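Long-range contacts in membrane-bound lytic murein transglycosylase (Agrobacterium tumefaciens, PDB 2PNW), which probably cleaves the glycan strands of peptidoglycan, as other MltA-family lytic transglycosylases do, leaving 1,6-anhydromuramoyl ends: residues P157-I162 with V251-R256; R178-L183 with E247-L252. One frame throughout, in Å; residues are numbered along the deposited sequence.

Contact 1: P157-I162 with V251-R256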
ATOM      1  N   PRO A 157     -20.572 -11.286   2.951  1.00 17.99           N
ATOM      2  CA  PRO A 157     -20.529 -11.022   4.405  1.00 17.30           C
ATOM      3  C   PRO A 157     -19.412 -10.038   4.817  1.00 16.84           C
ATOM      4  O   PRO A 157     -18.406  -9.915   4.111  1.00 17.03           O
ATOM      5  CB  PRO A 157     -20.240 -12.404   4.970  1.00 17.75           C
ATOM      6  CG  PRO A 157     -20.938 -13.317   4.036  1.00 20.55           C
ATOM      7  CD  PRO A 157     -20.666 -12.744   2.679  1.00 16.79           C
ATOM      8  N   ASP A 158     -19.588  -9.341   5.943  1.00 15.74           N
ATOM      9  CA  ASP A 158     -18.574  -8.386   6.415  1.00 15.62           C
ATOM     10  C   ASP A 158     -17.600  -9.029   7.400  1.00 14.30           C
ATOM     11  O   ASP A 158     -17.733 -10.193   7.705  1.00 14.60           O
ATOM     12  CB  ASP A 158     -19.224  -7.106   7.021  1.00 15.92           C
ATOM     13  CG  ASP A 158     -20.039  -7.384   8.272  1.00 18.49           C
ATOM     14  OD1 ASP A 158     -20.074  -8.531   8.774  1.00 16.59           O
ATOM     15  OD2 ASP A 158     -20.651  -6.420   8.772  1.00 21.87           O
ATOM     16  N   ARG A 159     -16.620  -8.257   7.865  1.00 13.64           N
ATOM     17  CA  ARG A 159     -15.585  -8.760   8.762  1.00 14.09           C
ATOM     18  C   ARG A 159     -16.203  -9.495   9.963  1.00 14.02           C
ATOM     19  O   ARG A 159     -15.789 -10.619  10.324  1.00 13.59           O
ATOM     20  CB  ARG A 159     -14.709  -7.584   9.237  1.00 12.40           C
ATOM     21  CG  ARG A 159     -13.634  -7.969  10.287  1.00 12.33           C
ATOM     22  CD  ARG A 159     -12.774  -6.784  10.669  1.00 13.94           C
ATOM     23  NE  ARG A 159     -11.973  -6.301   9.547  1.00 16.00           N
ATOM     24  CZ  ARG A 159     -10.870  -6.921   9.102  1.00 13.84           C
ATOM     25  NH1 ARG A 159     -10.447  -8.036   9.708  1.00 13.76           N
ATOM     26  NH2 ARG A 159     -10.202  -6.407   8.072  1.00 15.16           N
ATOM     27  N   ARG A 160     -17.241  -8.894  10.559  1.00 14.62           N
ATOM     28  CA  ARG A 160     -17.857  -9.553  11.735  1.00 15.04           C
ATOM     29  C   ARG A 160     -18.370 -10.950  11.395  1.00 15.24           C
ATOM     30  O   ARG A 160     -18.109 -11.928  12.134  1.00 15.81           O
ATOM     31  CB  ARG A 160     -19.011  -8.711  12.301  1.00 15.37           C
ATOM     32  CG  ARG A 160     -19.734  -9.423  13.455  1.00 16.44           C
ATOM     33  CD  ARG A 160     -20.728  -8.478  14.123  1.00 16.39           C
ATOM     34  NE  ARG A 160     -21.418  -9.184  15.209  1.00 22.32           N
ATOM     35  CZ  ARG A 160     -22.077  -8.584  16.202  1.00 24.11           C
ATOM     36  NH1 ARG A 160     -22.148  -7.253  16.257  1.00 21.46           N
ATOM     37  NH2 ARG A 160     -22.679  -9.322  17.136  1.00 22.17           N
ATOM     38  N   ALA A 161     -19.122 -11.055  10.294  1.00 15.56           N
ATOM     39  CA  ALA A 161     -19.732 -12.332   9.921  1.00 15.79           C
ATOM     40  C   ALA A 161     -18.644 -13.387   9.637  1.00 15.69           C
ATOM     41  O   ALA A 161     -18.783 -14.567   9.969  1.00 15.64           O
ATOM     42  CB  ALA A 161     -20.640 -12.156   8.725  1.00 15.55           C
ATOM     43  N   ILE A 162     -17.552 -12.939   9.041  1.00 15.74           N
ATOM     44  CA  ILE A 162     -16.424 -13.852   8.736  1.00 15.81           C
ATOM     45  C   ILE A 162     -15.718 -14.283  10.038  1.00 16.09           C
ATOM     46  O   ILE A 162     -15.515 -15.491  10.280  1.00 16.92           O
ATOM     47  CB  ILE A 162     -15.472 -13.234   7.706  1.00 15.32           C
ATOM     48  CG1 ILE A 162     -16.262 -12.951   6.393  1.00 14.69           C
ATOM     49  CG2 ILE A 162     -14.250 -14.163   7.461  1.00 14.97           C
ATOM     50  CD1 ILE A 162     -15.560 -11.861   5.530  1.00 15.36           C
ATOM     51  N   VAL A 251     -14.650  -2.701  18.079  1.00 15.49           N
ATOM     52  CA  VAL A 251     -13.826  -1.731  17.401  1.00 15.95           C
ATOM     53  C   VAL A 251     -13.337  -2.301  16.054  1.00 14.99           C
ATOM     54  O   VAL A 251     -13.436  -1.638  15.046  1.00 14.55           O
ATOM     55  CB  VAL A 251     -12.636  -1.301  18.289  1.00 16.12           C
ATOM     56  CG1 VAL A 251     -11.622  -0.444  17.492  1.00 17.13           C
ATOM     57  CG2 VAL A 251     -13.156  -0.515  19.540  1.00 17.36           C
ATOM     58  N   LEU A 252     -12.768  -3.504  16.059  1.00 15.11           N
ATOM     59  CA  LEU A 252     -12.270  -4.070  14.779  1.00 14.74           C
ATOM     60  C   LEU A 252     -13.407  -4.201  13.774  1.00 14.23           C
ATOM     61  O   LEU A 252     -13.227  -3.956  12.580  1.00 14.08           O
ATOM     62  CB  LEU A 252     -11.652  -5.448  15.009  1.00 14.94           C
ATOM     63  CG  LEU A 252     -10.446  -5.430  15.966  1.00 14.27           C
ATOM     64  CD1 LEU A 252      -9.693  -6.780  15.872  1.00 16.27           C
ATOM     65  CD2 LEU A 252      -9.509  -4.216  15.695  1.00 15.27           C
ATOM     66  N   TRP A 253     -14.584  -4.582  14.257  1.00 14.73           N
ATOM     67  CA  TRP A 253     -15.718  -4.862  13.354  1.00 14.78           C
ATOM     68  C   TRP A 253     -16.365  -3.604  12.750  1.00 15.47           C
ATOM     69  O   TRP A 253     -17.163  -3.693  11.795  1.00 15.61           O
ATOM     70  CB  TRP A 253     -16.749  -5.739  14.081  1.00 15.38           C
ATOM     71  CG  TRP A 253     -16.274  -7.153  14.357  1.00 14.99           C
ATOM     72  CD1 TRP A 253     -15.243  -7.815  13.746  1.00 15.13           C
ATOM     73  CD2 TRP A 253     -16.850  -8.084  15.280  1.00 15.21           C
ATOM     74  NE1 TRP A 253     -15.118  -9.079  14.254  1.00 16.14           N
ATOM     75  CE2 TRP A 253     -16.111  -9.282  15.181  1.00 16.85           C
ATOM     76  CE3 TRP A 253     -17.932  -8.026  16.188  1.00 16.61           C
ATOM     77  CZ2 TRP A 253     -16.408 -10.414  15.953  1.00 16.59           C
ATOM     78  CZ3 TRP A 253     -18.231  -9.150  16.945  1.00 16.17           C
ATOM     79  CH2 TRP A 253     -17.472 -10.334  16.826  1.00 16.86           C
ATOM     80  N   HIS A 254     -15.999  -2.430  13.288  1.00 15.16           N
ATOM     81  CA  HIS A 254     -16.313  -1.126  12.668  1.00 14.45           C
ATOM     82  C   HIS A 254     -15.713  -1.083  11.268  1.00 14.31           C
ATOM     83  O   HIS A 254     -16.251  -0.441  10.375  1.00 15.46           O
ATOM     84  CB  HIS A 254     -15.714   0.005  13.510  1.00 14.35           C
ATOM     85  CG  HIS A 254     -15.818   1.362  12.887  1.00 14.54           C
ATOM     86  ND1 HIS A 254     -17.024   2.004  12.709  1.00 15.99           N
ATOM     87  CD2 HIS A 254     -14.863   2.232  12.486  1.00 15.78           C
ATOM     88  CE1 HIS A 254     -16.810   3.202  12.190  1.00 15.73           C
ATOM     89  NE2 HIS A 254     -15.501   3.361  12.035  1.00 15.32           N
ATOM     90  N   ASN A 255     -14.575  -1.749  11.092  1.00 14.16           N
ATOM     91  CA  ASN A 255     -14.005  -1.921   9.738  1.00 14.12           C
ATOM     92  C   ASN A 255     -14.640  -3.135   9.073  1.00 14.08           C
ATOM     93  O   ASN A 255     -14.230  -4.281   9.287  1.00 14.67           O
ATOM     94  CB  ASN A 255     -12.473  -2.082   9.782  1.00 14.02           C
ATOM     95  CG  ASN A 255     -11.898  -2.323   8.383  1.00 14.70           C
ATOM     96  OD1 ASN A 255     -12.425  -1.787   7.406  1.00 13.52           O
ATOM     97  ND2 ASN A 255     -10.859  -3.145   8.285  1.00 14.73           N
ATOM     98  N   ARG A 256     -15.681  -2.896   8.289  1.00 12.53           N
ATOM     99  CA  ARG A 256     -16.436  -3.992   7.682  1.00 12.44           C
ATOM    100  C   ARG A 256     -15.658  -4.680   6.550  1.00 12.81           C
ATOM    101  O   ARG A 256     -15.961  -5.826   6.209  1.00 12.39           O
ATOM    102  CB  ARG A 256     -17.748  -3.450   7.098  1.00 12.88           C
ATOM    103  CG  ARG A 256     -18.721  -3.047   8.196  1.00 12.56           C
ATOM    104  CD  ARG A 256     -20.032  -2.584   7.548  1.00 19.06           C
ATOM    105  NE  ARG A 256     -20.827  -3.688   7.062  1.00 21.62           N
ATOM    106  CZ  ARG A 256     -21.632  -3.646   5.985  1.00 20.31           C
ATOM    107  NH1 ARG A 256     -21.701  -2.578   5.201  1.00 19.91           N
ATOM    108  NH2 ARG A 256     -22.324  -4.727   5.684  1.00 19.85           N
TER
HETATM  109  O   HOH W   1     -23.024  -5.712   8.177  1.00 39.60           O
HETATM  110  O   HOH W   2      -9.811  -4.393   5.731  1.00 17.56           O
HETATM  111  O   HOH W   3     -17.901  -6.005  10.425  1.00 15.30           O
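Arg160 lies over one face of the Trp253 indole, its CA 3.7 Å from the centroid of the five-membered ring, a CH-pi contact. CG is anti to the backbone N (chi1 176°) and lies over the six-membered ring near its rim; the chain stays extended to NE, and CD leaves past Trp253 CE3, 3.5 Å away. Trp253 CZ3 lies against one face of the guanidinium, toward its NE side. Arg160 NE forms a salt bridge with Glu164, and Trp253 NE1 a hydrogen bond with Asp163 at the end of helix 159-163. Arg159 also starts with CG anti to N, but bends at chi3 (-65°), which sets NE 3.0 Å from Asn255 O, a weak hydrogen bond. Arg159 NH2 and Asn255 ND2 both donate to water 2, Arg159 NH2 only weakly; Asn255 OD1 takes Ser215 N. Arg159 N donates a backbone hydrogen bond to Arg256 O (3.0 Å). Asp158, the N-cap of helix 159-163, divides its carboxylate: OD1 accepts from Ala161 N, and OD2 offers its anti lone pair to Arg256 NE at 3.2 Å, an almost straight salt bridge lying in the guanidinium plane although the carboxylate and guanidinium planes are 78° apart. Water 3 links Arg160 N to Trp253 O. This is an N-capped short helix docked on residues 252-256, at the C-terminal side of helix 248-252, inside the MltA-specific insert domain.

Contact 2: R178-L183 with E247-L252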
ATOM      1  N   ARG A 178      -2.482 -16.460  16.190  1.00 18.78           N
ATOM      2  CA  ARG A 178      -2.850 -16.516  17.618  1.00 20.50           C
ATOM      3  C   ARG A 178      -3.212 -15.153  18.166  1.00 20.43           C
ATOM      4  O   ARG A 178      -3.658 -15.062  19.320  1.00 20.13           O
ATOM      5  CB  ARG A 178      -1.714 -17.119  18.472  1.00 19.34           C
ATOM      6  CG  ARG A 178      -0.410 -16.353  18.404  1.00 21.76           C
ATOM      7  CD  ARG A 178       0.680 -17.010  19.295  1.00 23.70           C
ATOM      8  NE  ARG A 178       0.205 -17.093  20.673  1.00 28.67           N
ATOM      9  CZ  ARG A 178       0.678 -17.923  21.600  1.00 32.77           C
ATOM     10  NH1 ARG A 178       1.668 -18.767  21.314  1.00 31.70           N
ATOM     11  NH2 ARG A 178       0.148 -17.902  22.826  1.00 34.71           N
ATOM     12  N   SER A 179      -2.999 -14.098  17.375  1.00 19.75           N
ATOM     13  CA  SER A 179      -3.379 -12.731  17.779  1.00 19.39           C
ATOM     14  C   SER A 179      -4.370 -12.110  16.792  1.00 19.89           C
ATOM     15  O   SER A 179      -4.024 -11.889  15.625  1.00 18.75           O
ATOM     16  CB  SER A 179      -2.147 -11.848  17.901  1.00 19.88           C
ATOM     17  OG  SER A 179      -2.507 -10.474  18.033  1.00 20.67           O
ATOM     18  N   LYS A 180      -5.583 -11.796  17.248  1.00 18.93           N
ATOM     19  CA  LYS A 180      -6.539 -11.150  16.336  1.00 19.61           C
ATOM     20  C   LYS A 180      -6.120  -9.732  15.956  1.00 18.04           C
ATOM     21  O   LYS A 180      -6.356  -9.298  14.820  1.00 18.28           O
ATOM     22  CB  LYS A 180      -8.013 -11.258  16.813  1.00 20.13           C
ATOM     23  CG  LYS A 180      -8.434 -10.392  17.956  1.00 23.98           C
ATOM     24  CD  LYS A 180      -9.856 -10.792  18.387  1.00 21.20           C
ATOM     25  CE  LYS A 180     -10.103 -10.484  19.843  1.00 25.28           C
ATOM     26  NZ  LYS A 180     -11.477 -10.967  20.233  1.00 20.46           N
ATOM     27  N   VAL A 181      -5.465  -9.011  16.876  1.00 17.36           N
ATOM     28  CA  VAL A 181      -5.033  -7.663  16.564  1.00 17.19           C
ATOM     29  C   VAL A 181      -3.871  -7.666  15.562  1.00 16.98           C
ATOM     30  O   VAL A 181      -3.831  -6.846  14.637  1.00 16.55           O
ATOM     31  CB  VAL A 181      -4.711  -6.833  17.829  1.00 18.24           C
ATOM     32  CG1 VAL A 181      -4.103  -5.489  17.422  1.00 16.87           C
ATOM     33  CG2 VAL A 181      -6.026  -6.602  18.618  1.00 17.75           C
ATOM     34  N   ASP A 182      -2.932  -8.600  15.733  1.00 16.85           N
ATOM     35  CA  ASP A 182      -1.796  -8.654  14.825  1.00 16.17           C
ATOM     36  C   ASP A 182      -2.324  -8.993  13.426  1.00 15.02           C
ATOM     37  O   ASP A 182      -1.871  -8.402  12.431  1.00 14.37           O
ATOM     38  CB  ASP A 182      -0.766  -9.698  15.276  1.00 16.95           C
ATOM     39  CG  ASP A 182       0.104  -9.220  16.467  1.00 20.74           C
ATOM     40  OD1 ASP A 182       0.060  -8.033  16.806  1.00 25.92           O
ATOM     41  OD2 ASP A 182       0.830 -10.049  17.056  1.00 23.80           O
ATOM     42  N   LEU A 183      -3.268  -9.933  13.349  1.00 14.06           N
ATOM     43  CA  LEU A 183      -3.861 -10.273  12.050  1.00 14.17           C
ATOM     44  C   LEU A 183      -4.642  -9.096  11.446  1.00 14.94           C
ATOM     45  O   LEU A 183      -4.583  -8.842  10.231  1.00 14.40           O
ATOM     46  CB  LEU A 183      -4.744 -11.510  12.175  1.00 14.43           C
ATOM     47  CG  LEU A 183      -5.493 -11.910  10.902  1.00 15.39           C
ATOM     48  CD1 LEU A 183      -4.529 -12.163   9.720  1.00 16.88           C
ATOM     49  CD2 LEU A 183      -6.310 -13.144  11.225  1.00 17.39           C
ATOM     50  N   GLU A 247     -13.478  -5.058  24.515  1.00 20.60           N
ATOM     51  CA  GLU A 247     -13.998  -4.074  23.567  1.00 19.54           C
ATOM     52  C   GLU A 247     -13.395  -4.221  22.143  1.00 18.42           C
ATOM     53  O   GLU A 247     -13.747  -3.479  21.207  1.00 17.70           O
ATOM     54  CB  GLU A 247     -13.744  -2.660  24.132  1.00 20.89           C
ATOM     55  CG  GLU A 247     -14.575  -2.355  25.421  1.00 24.10           C
ATOM     56  CD  GLU A 247     -14.090  -3.090  26.702  1.00 30.02           C
ATOM     57  OE1 GLU A 247     -12.867  -3.203  26.913  1.00 29.55           O
ATOM     58  OE2 GLU A 247     -14.933  -3.538  27.523  1.00 30.84           O
ATOM     59  N   VAL A 248     -12.433  -5.122  22.012  1.00 16.23           N
ATOM     60  CA  VAL A 248     -11.662  -5.243  20.772  1.00 16.46           C
ATOM     61  C   VAL A 248     -12.564  -5.578  19.587  1.00 15.73           C
ATOM     62  O   VAL A 248     -12.497  -4.881  18.579  1.00 16.93           O
ATOM     63  CB  VAL A 248     -10.489  -6.237  20.928  1.00 15.80           C
ATOM     64  CG1 VAL A 248      -9.921  -6.627  19.537  1.00 16.91           C
ATOM     65  CG2 VAL A 248      -9.432  -5.603  21.790  1.00 14.75           C
ATOM     66  N   ASP A 249     -13.408  -6.606  19.702  1.00 15.62           N
ATOM     67  CA  ASP A 249     -14.249  -7.004  18.550  1.00 16.62           C
ATOM     68  C   ASP A 249     -15.107  -5.864  18.040  1.00 17.36           C
ATOM     69  O   ASP A 249     -15.210  -5.659  16.831  1.00 17.02           O
ATOM     70  CB  ASP A 249     -15.137  -8.232  18.849  1.00 16.87           C
ATOM     71  CG  ASP A 249     -14.347  -9.500  19.027  1.00 19.50           C
ATOM     72  OD1 ASP A 249     -13.165  -9.557  18.616  1.00 22.26           O
ATOM     73  OD2 ASP A 249     -14.918 -10.467  19.581  1.00 24.16           O
ATOM     74  N   GLY A 250     -15.745  -5.114  18.945  1.00 17.09           N
ATOM     75  CA  GLY A 250     -16.625  -4.011  18.517  1.00 16.84           C
ATOM     76  C   GLY A 250     -15.897  -2.975  17.690  1.00 17.10           C
ATOM     77  O   GLY A 250     -16.440  -2.435  16.718  1.00 17.01           O
ATOM     78  N   VAL A 251     -14.650  -2.701  18.079  1.00 15.49           N
ATOM     79  CA  VAL A 251     -13.826  -1.731  17.401  1.00 15.95           C
ATOM     80  C   VAL A 251     -13.337  -2.301  16.054  1.00 14.99           C
ATOM     81  O   VAL A 251     -13.436  -1.638  15.046  1.00 14.55           O
ATOM     82  CB  VAL A 251     -12.636  -1.301  18.289  1.00 16.12           C
ATOM     83  CG1 VAL A 251     -11.622  -0.444  17.492  1.00 17.13           C
ATOM     84  CG2 VAL A 251     -13.156  -0.515  19.540  1.00 17.36           C
ATOM     85  N   LEU A 252     -12.768  -3.504  16.059  1.00 15.11           N
ATOM     86  CA  LEU A 252     -12.270  -4.070  14.779  1.00 14.74           C
ATOM     87  C   LEU A 252     -13.407  -4.201  13.774  1.00 14.23           C
ATOM     88  O   LEU A 252     -13.227  -3.956  12.580  1.00 14.08           O
ATOM     89  CB  LEU A 252     -11.652  -5.448  15.009  1.00 14.94           C
ATOM     90  CG  LEU A 252     -10.446  -5.430  15.966  1.00 14.27           C
ATOM     91  CD1 LEU A 252      -9.693  -6.780  15.872  1.00 16.27           C
ATOM     92  CD2 LEU A 252      -9.509  -4.216  15.695  1.00 15.27           C
TER
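Lys180 CG sits between the backbone N and the carbonyl carbon (chi1 74°), while Asp249 CG is anti to its own carbonyl carbon (chi1 -68°); chi1 directs CG of each, and the extended lysine chain carries Lys180 NZ to 2.7 Å from Asp249 OD1. The resulting salt bridge is a short hydrogen bond, met on the syn side of the carboxylate and 34° out of its plane, with the two side chains crossing at about a right angle. It draws Lys180 CE within 3.4 Å of Asp249 OD1. Beside the charged pair the surface turns apolar. Val248 CG1 touches both Lys180 CE, at 3.9 Å, and Val181 CG2, at 4.0 Å; Leu252 CD1, one turn further along its helix, reaches Lys180 CG at 4.4 Å. Leu241 of helix 234-243 packs on both valines. Ser179 caps the first turn of helix 180-189, its OG accepting from Asp182 N. The contact is a light helix-to-helix packing in the MltA-specific insert domain, valines and a leucine bordered by a lysine-aspartate salt bridge, between the N-terminal turn of helix 180-189 and helix 248-252.

How the contacts relate
Both contacts are partly buried, with centres 10 Å apart in the MltA-specific insert domain, and they meet on helix 248-252: contact 2 uses the helix itself, contact 1 its C-terminal end and the residues after it. Leu252 touches the partner segment in each. Contact 1 buries about twice the area, 441 against 209 Å², and mixes three buried with two exposed touching residues; contact 2 has two buried and none exposed. Each has one salt bridge and an N-capped helix start, but contact 1 adds an arginine chain laid over an indole face, further hydrogen bonds and bridging waters, contact 2 aliphatic packing. Helix 180-189 ties them further, since its Phe184 packs on Arg159, Leu252 and Asn255 of contact 1.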